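Local coordinates for sortase family protein (PDB 4D70) that probably acts as a class D sortase, a cysteine transpeptidase that cleaves sorting-signal proteins and joins them to an amine acceptor on the bacterial surface, at residues E54-A62 / V74-V83; Q139-P150 / K175-G186. One frame throughout, in Å; residues are numbered along the deposited sequence. Where two conformers were deposited one is given.

Contact 1: E54-A62 / V74-V83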
loop_
_atom_site.group_PDB
_atom_site.type_symbol
_atom_site.label_atom_id
_atom_site.label_comp_id
_atom_site.label_asym_id
_atom_site.label_seq_id
_atom_site.Cartn_x
_atom_site.Cartn_y
_atom_site.Cartn_z
ATOM N N GLU A 54 -18.564 1.121 -3.968
ATOM C CA GLU A 54 -18.818 1.996 -2.784
ATOM C C GLU A 54 -17.576 2.525 -2.049
ATOM O O GLU A 54 -17.682 3.444 -1.227
ATOM C CB GLU A 54 -19.714 1.299 -1.738
ATOM C CG GLU A 54 -21.125 1.872 -1.646
ATOM C CD GLU A 54 -22.046 1.048 -0.752
ATOM O OE1 GLU A 54 -22.508 -0.031 -1.193
ATOM O OE2 GLU A 54 -22.326 1.479 0.385
ATOM N N ILE A 55 -16.393 1.993 -2.349
ATOM C CA ILE A 55 -15.189 2.449 -1.639
ATOM C C ILE A 55 -14.986 3.939 -1.841
ATOM O O ILE A 55 -15.086 4.418 -2.943
ATOM C CB ILE A 55 -13.878 1.838 -2.188
ATOM C CG1 ILE A 55 -13.791 0.328 -1.978
ATOM C CG2 ILE A 55 -12.711 2.476 -1.461
ATOM C CD1 ILE A 55 -12.807 -0.367 -2.915
ATOM N N LYS A 56 -14.664 4.665 -0.779
ATOM C CA LYS A 56 -14.325 6.087 -0.877
ATOM C C LYS A 56 -12.917 6.422 -0.332
ATOM O O LYS A 56 -12.380 5.708 0.531
ATOM C CB LYS A 56 -15.382 6.879 -0.100
ATOM C CG LYS A 56 -16.549 7.279 -0.978
ATOM C CD LYS A 56 -17.873 7.041 -0.276
ATOM C CE LYS A 56 -18.996 7.648 -1.105
ATOM N NZ LYS A 56 -20.171 8.037 -0.288
ATOM N N ASN A 57 -12.364 7.537 -0.793
ATOM C CA ASN A 57 -11.068 7.958 -0.351
ATOM C C ASN A 57 -11.061 7.977 1.157
ATOM O O ASN A 57 -11.976 8.520 1.764
ATOM C CB ASN A 57 -10.695 9.341 -0.879
ATOM C CG ASN A 57 -10.114 9.333 -2.274
ATOM O OD1 ASN A 57 -10.153 8.348 -3.009
ATOM N ND2 ASN A 57 -9.513 10.455 -2.631
ATOM N N GLY A 58 -10.058 7.358 1.770
ATOM C CA GLY A 58 -9.952 7.288 3.219
ATOM C C GLY A 58 -10.497 6.022 3.834
ATOM O O GLY A 58 -10.152 5.718 4.951
ATOM N N ASP A 59 -11.324 5.267 3.113
ATOM C CA ASP A 59 -11.721 3.937 3.578
ATOM C C ASP A 59 -10.545 2.918 3.548
ATOM O O ASP A 59 -9.789 2.878 2.567
ATOM C CB ASP A 59 -12.783 3.331 2.666
ATOM C CG ASP A 59 -14.143 4.044 2.740
ATOM O OD1 ASP A 59 -14.332 4.974 3.544
ATOM O OD2 ASP A 59 -15.006 3.652 1.945
ATOM N N GLY A 60 -10.462 2.060 4.571
ATOM C CA GLY A 60 -9.571 0.918 4.588
ATOM C C GLY A 60 -9.869 -0.029 3.462
ATOM O O GLY A 60 -11.040 -0.318 3.190
ATOM N N ILE A 61 -8.818 -0.499 2.759
ATOM C CA ILE A 61 -9.034 -1.489 1.704
ATOM C C ILE A 61 -8.255 -2.787 1.871
ATOM O O ILE A 61 -8.548 -3.743 1.201
ATOM C CB ILE A 61 -8.712 -0.880 0.314
ATOM C CG1 ILE A 61 -7.232 -0.523 0.224
ATOM C CG2 ILE A 61 -9.593 0.335 0.037
ATOM C CD1 ILE A 61 -6.798 -0.282 -1.168
ATOM N N ALA A 62 -7.241 -2.773 2.722
ATOM C CA ALA A 62 -6.420 -3.942 2.984
ATOM C C ALA A 62 -5.625 -3.686 4.248
ATOM O O ALA A 62 -5.383 -2.541 4.645
ATOM C CB ALA A 62 -5.441 -4.197 1.809
ATOM N N VAL A 74 -2.983 -0.654 8.127
ATOM C CA VAL A 74 -4.060 -0.654 7.183
ATOM C C VAL A 74 -3.673 0.260 6.018
ATOM O O VAL A 74 -2.857 1.160 6.187
ATOM C CB VAL A 74 -5.368 -0.113 7.813
ATOM C CG1 VAL A 74 -5.236 1.363 8.203
ATOM C CG2 VAL A 74 -6.545 -0.289 6.896
ATOM N N ILE A 75 -4.258 -0.023 4.856
ATOM C CA ILE A 75 -4.119 0.796 3.673
ATOM C C ILE A 75 -5.409 1.458 3.387
ATOM O O ILE A 75 -6.403 0.792 3.288
ATOM C CB ILE A 75 -3.639 -0.003 2.472
ATOM C CG1 ILE A 75 -2.242 -0.586 2.808
ATOM C CG2 ILE A 75 -3.547 0.909 1.208
ATOM C CD1 ILE A 75 -1.815 -1.677 1.874
ATOM N N ALA A 76 -5.376 2.784 3.245
ATOM C CA ALA A 76 -6.602 3.546 2.871
ATOM C C ALA A 76 -6.688 3.779 1.380
ATOM O O ALA A 76 -5.677 3.850 0.705
ATOM C CB ALA A 76 -6.617 4.889 3.587
ATOM N N GLU A 77 -7.891 3.957 0.859
ATOM C CA GLU A 77 -8.041 4.387 -0.508
ATOM C C GLU A 77 -7.686 5.839 -0.732
ATOM O O GLU A 77 -8.025 6.696 0.055
ATOM C CB GLU A 77 -9.469 4.146 -0.996
ATOM C CG GLU A 77 -9.743 4.539 -2.450
ATOM C CD GLU A 77 -8.946 3.756 -3.486
ATOM O OE1 GLU A 77 -8.192 2.835 -3.118
ATOM O OE2 GLU A 77 -9.061 4.066 -4.690
ATOM N N GLY A 78 -6.956 6.108 -1.815
ATOM C CA GLY A 78 -6.582 7.446 -2.177
ATOM C C GLY A 78 -5.174 7.826 -1.849
ATOM O O GLY A 78 -4.537 7.237 -0.959
ATOM N N SER A 79 -4.676 8.816 -2.572
ATOM C CA SER A 79 -3.337 9.311 -2.313
ATOM C C SER A 79 -3.341 10.838 -2.263
ATOM O O SER A 79 -2.330 11.443 -2.557
ATOM C CB SER A 79 -2.371 8.822 -3.377
ATOM O OG SER A 79 -2.732 9.365 -4.629
ATOM N N THR A 80 -4.458 11.448 -1.856
ATOM C CA THR A 80 -4.508 12.897 -1.661
ATOM C C THR A 80 -3.792 13.244 -0.375
ATOM O O THR A 80 -3.536 12.380 0.464
ATOM C CB THR A 80 -5.937 13.400 -1.514
ATOM O OG1 THR A 80 -6.552 12.737 -0.404
ATOM C CG2 THR A 80 -6.722 13.132 -2.768
ATOM N N LEU A 81 -3.515 14.526 -0.197
ATOM C CA LEU A 81 -2.843 14.994 1.015
ATOM C C LEU A 81 -3.636 14.678 2.251
ATOM O O LEU A 81 -3.075 14.325 3.303
ATOM C CB LEU A 81 -2.602 16.490 0.952
ATOM C CG LEU A 81 -1.228 16.816 0.371
ATOM C CD1 LEU A 81 -1.199 16.587 -1.120
ATOM C CD2 LEU A 81 -0.915 18.264 0.693
ATOM N N ASP A 82 -4.945 14.796 2.126
ATOM C CA ASP A 82 -5.817 14.500 3.229
ATOM C C ASP A 82 -5.736 13.066 3.677
ATOM O O ASP A 82 -5.801 12.791 4.865
ATOM C CB ASP A 82 -7.270 14.812 2.867
ATOM C CG ASP A 82 -7.593 16.273 2.954
ATOM O OD1 ASP A 82 -6.668 17.143 3.021
ATOM O OD2 ASP A 82 -8.818 16.528 2.960
ATOM N N VAL A 83 -5.668 12.136 2.732
ATOM C CA VAL A 83 -5.581 10.720 3.091
ATOM C C VAL A 83 -4.236 10.451 3.726
ATOM O O VAL A 83 -4.145 9.912 4.830
ATOM C CB VAL A 83 -5.791 9.800 1.860
ATOM C CG1 VAL A 83 -5.446 8.361 2.223
ATOM C CG2 VAL A 83 -7.248 9.905 1.362
#
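The backbone oxygen of E77 is gripped by two neighbours on the loop that enters the first strand. G58 N gives it a hydrogen bond of 2.7 Å, tilted from the carbonyl plane. N57 CA adds a C-H...O contact to the same oxygen. This is the open end of the beta hairpin formed by strands 60-66 and 71-77, which belongs to the sortase beta-barrel.

The loop from K56 to D59 is a type II turn. D59 N closes it by bonding to K56 O. D59 OD2 returns to K56 N at 2.9 Å, and the N-H meets the carboxylate from well above its plane. D59 O then receives E77 N at 2.8 Å, so the turn holds E77 by both its N-H and its C=O.

G60 and A76 form a non-hydrogen-bonded antiparallel pair. Next to it, I75 O takes I61 N at 2.8 Å, nearly along its C=O axis, and G60 CA approaches it as well. I75 N bonds to A62 O. I61 CG1 lies against I75 CG2, while I75 faces I131 of strand 128-132 and F103 and I105 of strand 101-109.

E77 buries more surface against the other segment than any other residue here. Its CG stands anti to the backbone N (chi1 -179°), and the chain then bends at chi2. I55 CG2 crosses the CB-CG part at about a right angle, 3.7 Å from CB. The bend carries OE1 past I61 CD1 to a hydrogen bond with H90 ND1, which satisfies OE1 of this buried acid.

At the far end, T80 caps helix 81-86 through a weak bond from V83 N to its OG1. The same helix turn brings V83 CG2 to 3.8 Å from G58 N.

Contact 2: Q139-P150 / K175-G186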
loop_
_atom_site.group_PDB
_atom_site.type_symbol
_atom_site.label_atom_id
_atom_site.label_comp_id
_atom_site.label_asym_id
_atom_site.label_seq_id
_atom_site.Cartn_x
_atom_site.Cartn_y
_atom_site.Cartn_z
ATOM N N GLN A 139 0.661 -12.666 -0.881
ATOM C CA GLN A 139 2.040 -12.552 -0.476
ATOM C C GLN A 139 2.859 -12.020 -1.621
ATOM O O GLN A 139 2.890 -12.629 -2.664
ATOM C CB GLN A 139 2.592 -13.921 -0.123
ATOM C CG GLN A 139 1.878 -14.537 1.060
ATOM C CD GLN A 139 2.245 -13.826 2.331
ATOM O OE1 GLN A 139 3.094 -12.942 2.339
ATOM N NE2 GLN A 139 1.627 -14.222 3.421
ATOM N N TYR A 140 3.480 -10.871 -1.435
ATOM C CA TYR A 140 4.380 -10.299 -2.456
ATOM C C TYR A 140 5.827 -10.357 -1.985
ATOM O O TYR A 140 6.146 -10.237 -0.761
ATOM C CB TYR A 140 3.998 -8.840 -2.753
ATOM C CG TYR A 140 2.699 -8.597 -3.442
ATOM C CD1 TYR A 140 1.554 -8.416 -2.725
ATOM C CD2 TYR A 140 2.636 -8.395 -4.812
ATOM C CE1 TYR A 140 0.354 -8.096 -3.343
ATOM C CE2 TYR A 140 1.458 -8.084 -5.447
ATOM C CZ TYR A 140 0.313 -7.918 -4.704
ATOM O OH TYR A 140 -0.869 -7.655 -5.308
ATOM N N GLU A 141 6.707 -10.603 -2.928
ATOM C CA GLU A 141 8.116 -10.697 -2.663
ATOM C C GLU A 141 8.866 -9.565 -3.394
ATOM O O GLU A 141 8.826 -9.475 -4.606
ATOM C CB GLU A 141 8.696 -12.019 -3.169
ATOM C CG GLU A 141 10.140 -12.190 -2.737
ATOM C CD GLU A 141 10.760 -13.540 -3.268
ATOM O OE1 GLU A 141 10.071 -14.227 -4.008
ATOM O OE2 GLU A 141 11.913 -13.926 -2.959
ATOM N N ILE A 142 9.621 -8.788 -2.633
ATOM C CA ILE A 142 10.394 -7.688 -3.161
ATOM C C ILE A 142 11.429 -8.121 -4.125
ATOM O O ILE A 142 12.253 -9.089 -3.882
ATOM C CB ILE A 142 11.060 -6.874 -2.001
ATOM C CG1 ILE A 142 9.993 -6.336 -1.054
ATOM C CG2 ILE A 142 11.974 -5.767 -2.525
ATOM C CD1 ILE A 142 10.645 -5.594 0.146
ATOM N N ASN A 143 11.358 -7.516 -5.311
ATOM C CA ASN A 143 12.338 -7.888 -6.320
ATOM C C ASN A 143 13.061 -6.702 -6.959
ATOM O O ASN A 143 13.937 -6.916 -7.756
ATOM C CB ASN A 143 11.750 -8.722 -7.436
ATOM C CG ASN A 143 10.653 -7.981 -8.184
ATOM O OD1 ASN A 143 10.095 -6.980 -7.732
ATOM N ND2 ASN A 143 10.274 -8.559 -9.299
ATOM N N GLU A 144 12.762 -5.504 -6.529
ATOM C CA GLU A 144 13.397 -4.302 -7.045
ATOM C C GLU A 144 13.300 -3.185 -6.021
ATOM O O GLU A 144 12.240 -2.970 -5.408
ATOM C CB GLU A 144 12.682 -3.935 -8.407
ATOM C CG GLU A 144 13.066 -2.577 -8.949
ATOM C CD GLU A 144 12.625 -2.388 -10.405
ATOM O OE1 GLU A 144 11.615 -2.982 -10.747
ATOM O OE2 GLU A 144 13.389 -1.758 -11.199
ATOM N N ILE A 145 14.409 -2.488 -5.816
ATOM C CA ILE A 145 14.516 -1.307 -4.974
ATOM C C ILE A 145 15.308 -0.246 -5.702
ATOM O O ILE A 145 16.408 -0.503 -6.169
ATOM C CB ILE A 145 15.207 -1.614 -3.648
ATOM C CG1 ILE A 145 14.432 -2.696 -2.921
ATOM C CG2 ILE A 145 15.212 -0.416 -2.724
ATOM C CD1 ILE A 145 15.180 -3.258 -1.728
ATOM N N PHE A 146 14.755 0.946 -5.809
ATOM C CA PHE A 146 15.493 1.987 -6.493
ATOM C C PHE A 146 15.060 3.390 -6.098
ATOM O O PHE A 146 14.024 3.580 -5.440
ATOM C CB PHE A 146 15.464 1.810 -8.011
ATOM C CG PHE A 146 14.079 1.949 -8.615
ATOM C CD1 PHE A 146 13.278 0.870 -8.723
ATOM C CD2 PHE A 146 13.643 3.164 -9.135
ATOM C CE1 PHE A 146 12.033 0.952 -9.328
ATOM C CE2 PHE A 146 12.416 3.268 -9.705
ATOM C CZ PHE A 146 11.598 2.150 -9.820
ATOM N N VAL A 147 15.906 4.357 -6.455
ATOM C CA VAL A 147 15.645 5.765 -6.149
ATOM C C VAL A 147 15.381 6.461 -7.471
ATOM O O VAL A 147 16.058 6.198 -8.438
ATOM C CB VAL A 147 16.886 6.421 -5.535
ATOM C CG1 VAL A 147 16.641 7.910 -5.278
ATOM C CG2 VAL A 147 17.218 5.743 -4.215
ATOM N N THR A 148 14.440 7.352 -7.494
ATOM C CA THR A 148 14.057 8.045 -8.691
ATOM C C THR A 148 13.588 9.447 -8.333
ATOM O O THR A 148 13.578 9.829 -7.148
ATOM C CB THR A 148 12.985 7.256 -9.507
ATOM O OG1 THR A 148 12.874 7.846 -10.789
ATOM C CG2 THR A 148 11.596 7.304 -8.867
ATOM N N SER A 149 13.185 10.226 -9.335
ATOM C CA SER A 149 12.647 11.564 -9.064
ATOM C C SER A 149 11.193 11.596 -8.718
ATOM O O SER A 149 10.422 10.703 -9.076
ATOM C CB SER A 149 12.890 12.518 -10.272
ATOM O OG SER A 149 12.057 12.157 -11.338
ATOM N N PRO A 150 10.777 12.712 -8.102
ATOM C CA PRO A 150 9.353 12.932 -7.876
ATOM C C PRO A 150 8.534 13.071 -9.145
ATOM O O PRO A 150 7.361 12.877 -9.098
ATOM C CB PRO A 150 9.319 14.222 -7.063
ATOM C CG PRO A 150 10.694 14.337 -6.475
ATOM C CD PRO A 150 11.597 13.792 -7.523
ATOM N N LYS A 175 14.039 14.988 -1.400
ATOM C CA LYS A 175 14.225 15.381 -2.798
ATOM C C LYS A 175 13.902 14.256 -3.783
ATOM O O LYS A 175 13.551 14.484 -4.946
ATOM C CB LYS A 175 15.686 15.782 -2.998
ATOM C CG LYS A 175 16.028 17.078 -2.311
ATOM C CD LYS A 175 17.495 17.293 -2.124
ATOM C CE LYS A 175 17.674 18.536 -1.279
ATOM N NZ LYS A 175 19.121 18.790 -1.161
ATOM N N ASP A 176 14.100 13.025 -3.351
ATOM C CA ASP A 176 13.962 11.897 -4.293
ATOM C C ASP A 176 12.908 10.955 -3.740
ATOM O O ASP A 176 12.378 11.130 -2.659
ATOM C CB ASP A 176 15.282 11.153 -4.384
ATOM C CG ASP A 176 16.402 12.003 -4.931
ATOM O OD1 ASP A 176 16.188 12.811 -5.848
ATOM O OD2 ASP A 176 17.515 11.824 -4.462
ATOM N N ARG A 177 12.556 9.993 -4.559
ATOM C CA ARG A 177 11.571 8.979 -4.209
ATOM C C ARG A 177 12.223 7.644 -4.079
ATOM O O ARG A 177 13.023 7.256 -4.927
ATOM C CB ARG A 177 10.438 8.918 -5.240
ATOM C CG ARG A 177 9.647 10.241 -5.329
ATOM C CD ARG A 177 9.041 10.631 -4.000
ATOM N NE ARG A 177 8.409 11.971 -3.999
ATOM C CZ ARG A 177 8.933 13.082 -3.470
ATOM N NH1 ARG A 177 10.149 13.108 -2.913
ATOM N NH2 ARG A 177 8.235 14.199 -3.509
ATOM N N TYR A 178 11.878 6.933 -3.028
ATOM C CA TYR A 178 12.440 5.616 -2.765
ATOM C C TYR A 178 11.311 4.650 -3.128
ATOM O O TYR A 178 10.166 4.771 -2.634
ATOM C CB TYR A 178 12.796 5.508 -1.290
ATOM C CG TYR A 178 13.579 4.265 -0.913
ATOM C CD1 TYR A 178 14.959 4.270 -0.950
ATOM C CD2 TYR A 178 12.949 3.132 -0.447
ATOM C CE1 TYR A 178 15.688 3.154 -0.573
ATOM C CE2 TYR A 178 13.684 1.977 -0.086
ATOM C CZ TYR A 178 15.019 2.011 -0.121
ATOM O OH TYR A 178 15.732 0.900 0.245
ATOM N N ILE A 179 11.620 3.731 -4.011
ATOM C CA ILE A 179 10.667 2.801 -4.612
ATOM C C ILE A 179 10.993 1.361 -4.242
ATOM O O ILE A 179 12.059 0.874 -4.499
ATOM C CB ILE A 179 10.708 2.931 -6.141
ATOM C CG1 ILE A 179 10.629 4.429 -6.592
ATOM C CG2 ILE A 179 9.611 2.100 -6.780
ATOM C CD1 ILE A 179 9.413 5.170 -6.092
ATOM N N VAL A 180 10.001 0.644 -3.741
ATOM C CA VAL A 180 10.082 -0.775 -3.481
ATOM C C VAL A 180 9.026 -1.441 -4.352
ATOM O O VAL A 180 7.847 -1.102 -4.235
ATOM C CB VAL A 180 9.804 -1.037 -2.000
ATOM C CG1 VAL A 180 9.831 -2.522 -1.706
ATOM C CG2 VAL A 180 10.868 -0.379 -1.116
ATOM N N LYS A 181 9.453 -2.393 -5.166
ATOM C CA LYS A 181 8.561 -3.198 -5.984
ATOM C C LYS A 181 8.659 -4.652 -5.590
ATOM O O LYS A 181 9.744 -5.140 -5.169
ATOM C CB LYS A 181 8.889 -3.027 -7.477
ATOM C CG LYS A 181 8.495 -1.576 -7.960
ATOM C CD LYS A 181 8.608 -1.437 -9.482
ATOM C CE LYS A 181 7.994 -0.139 -10.030
ATOM N NZ LYS A 181 6.508 -0.236 -10.160
ATOM N N ALA A 182 7.554 -5.358 -5.766
ATOM C CA ALA A 182 7.443 -6.715 -5.293
ATOM C C ALA A 182 6.464 -7.432 -6.248
ATOM O O ALA A 182 5.545 -6.816 -6.811
ATOM C CB ALA A 182 6.933 -6.718 -3.869
ATOM N N LYS A 183 6.703 -8.723 -6.434
ATOM C CA LYS A 183 5.891 -9.553 -7.290
ATOM C C LYS A 183 5.068 -10.537 -6.454
ATOM O O LYS A 183 5.532 -11.028 -5.428
ATOM C CB LYS A 183 6.780 -10.355 -8.248
ATOM C CG LYS A 183 7.763 -11.271 -7.494
ATOM C CD LYS A 183 8.646 -12.209 -8.354
ATOM C CE LYS A 183 9.397 -13.207 -7.433
ATOM N NZ LYS A 183 10.343 -14.072 -8.192
ATOM N N LEU A 184 3.872 -10.823 -6.906
ATOM C CA LEU A 184 2.999 -11.737 -6.178
ATOM C C LEU A 184 3.576 -13.142 -6.201
ATOM O O LEU A 184 3.989 -13.631 -7.248
ATOM C CB LEU A 184 1.610 -11.757 -6.794
ATOM C CG LEU A 184 0.523 -12.532 -6.021
ATOM C CD1 LEU A 184 0.126 -11.827 -4.737
ATOM C CD2 LEU A 184 -0.733 -12.727 -6.860
ATOM N N ILE A 185 3.694 -13.782 -5.059
ATOM C CA ILE A 185 4.216 -15.180 -5.049
ATOM C C ILE A 185 3.203 -16.191 -4.523
ATOM O O ILE A 185 3.484 -17.405 -4.523
ATOM C CB ILE A 185 5.505 -15.394 -4.200
ATOM C CG1 ILE A 185 5.283 -14.960 -2.772
ATOM C CG2 ILE A 185 6.679 -14.662 -4.777
ATOM C CD1 ILE A 185 6.484 -15.205 -1.834
ATOM N N GLY A 186 2.064 -15.745 -4.026
ATOM C CA GLY A 186 1.134 -16.694 -3.323
ATOM C C GLY A 186 -0.044 -15.994 -2.646
ATOM O O GLY A 186 -0.020 -14.752 -2.558
#
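K175 O meets the ring of P150, with CG 3.2 Å away, where strands 137-148 and 176-184 of the sortase beta-barrel come together. The two strands are antiparallel neighbours. Along strand 176-184, D176 CB touches V147 CG1 at 3.6 Å.

R177 comes next. P150 CG sits over one face of its guanidinium, 3.7 Å from CZ. NH1 bonds to D176 O, which lies in the guanidinium plane. This bond and the proline help fix the group's orientation. R177 NH1 also bonds to G174 O, and the side chain touches C170 and H108, consistent with the Cys-His-Arg active site of sortases.

Y178 lies on the opposite face of the sheet. Its OH is 3.3 Å from I145 CG2. I179 returns to the face of R177 and packs under F146: its CB lies 3.9 Å from the ring centroid, over the face. F146 CG stands between backbone N and carbonyl carbon (chi1 65°), which swings the ring across I179. V180 CG1 meets I142 CD1 on the other face, at 3.7 Å.

At K181 the register slips. N143 N and, weakly, E144 N both bond to K181 O, a classic beta bulge. K181's aliphatic chain runs alongside E144, and its NZ bonds to T166 OG1. A182 CB packs against Y140 CB. K183 lies beside E141 and points the same way, but NZ and OE1 stay 4.2 Å apart, too far for a salt bridge.

L184 CD1 stands over the Y140 ring in a CH-pi contact, 3.9 Å from its centroid; the ring's OH bonds to G98 N. I185 and G186 both face Q139 in another classic bulge. I185 N bonds to Q139 O, and Q139 N gives G186 O a nearly straight bond (176°) from above the carbonyl plane.

Overall arrangement
Both contacts join antiparallel strands of the same curled sheet, but on opposite sides of the chain's centre. Their centres are about 20 Å apart, their nearest atoms about 9 Å, and they do not touch. Strand 128-132 links them, pairing with strand 60-66 of contact 1 and strand 137-148 of contact 2. Each is partly buried. Contact 1 is short and mostly a turn and backbone matter, with one buried acid. Contact 2 is a long strand pair with more than twice the buried surface. It carries aromatic rings, lysines and acids near solvent, and R177 beside C170 and H108.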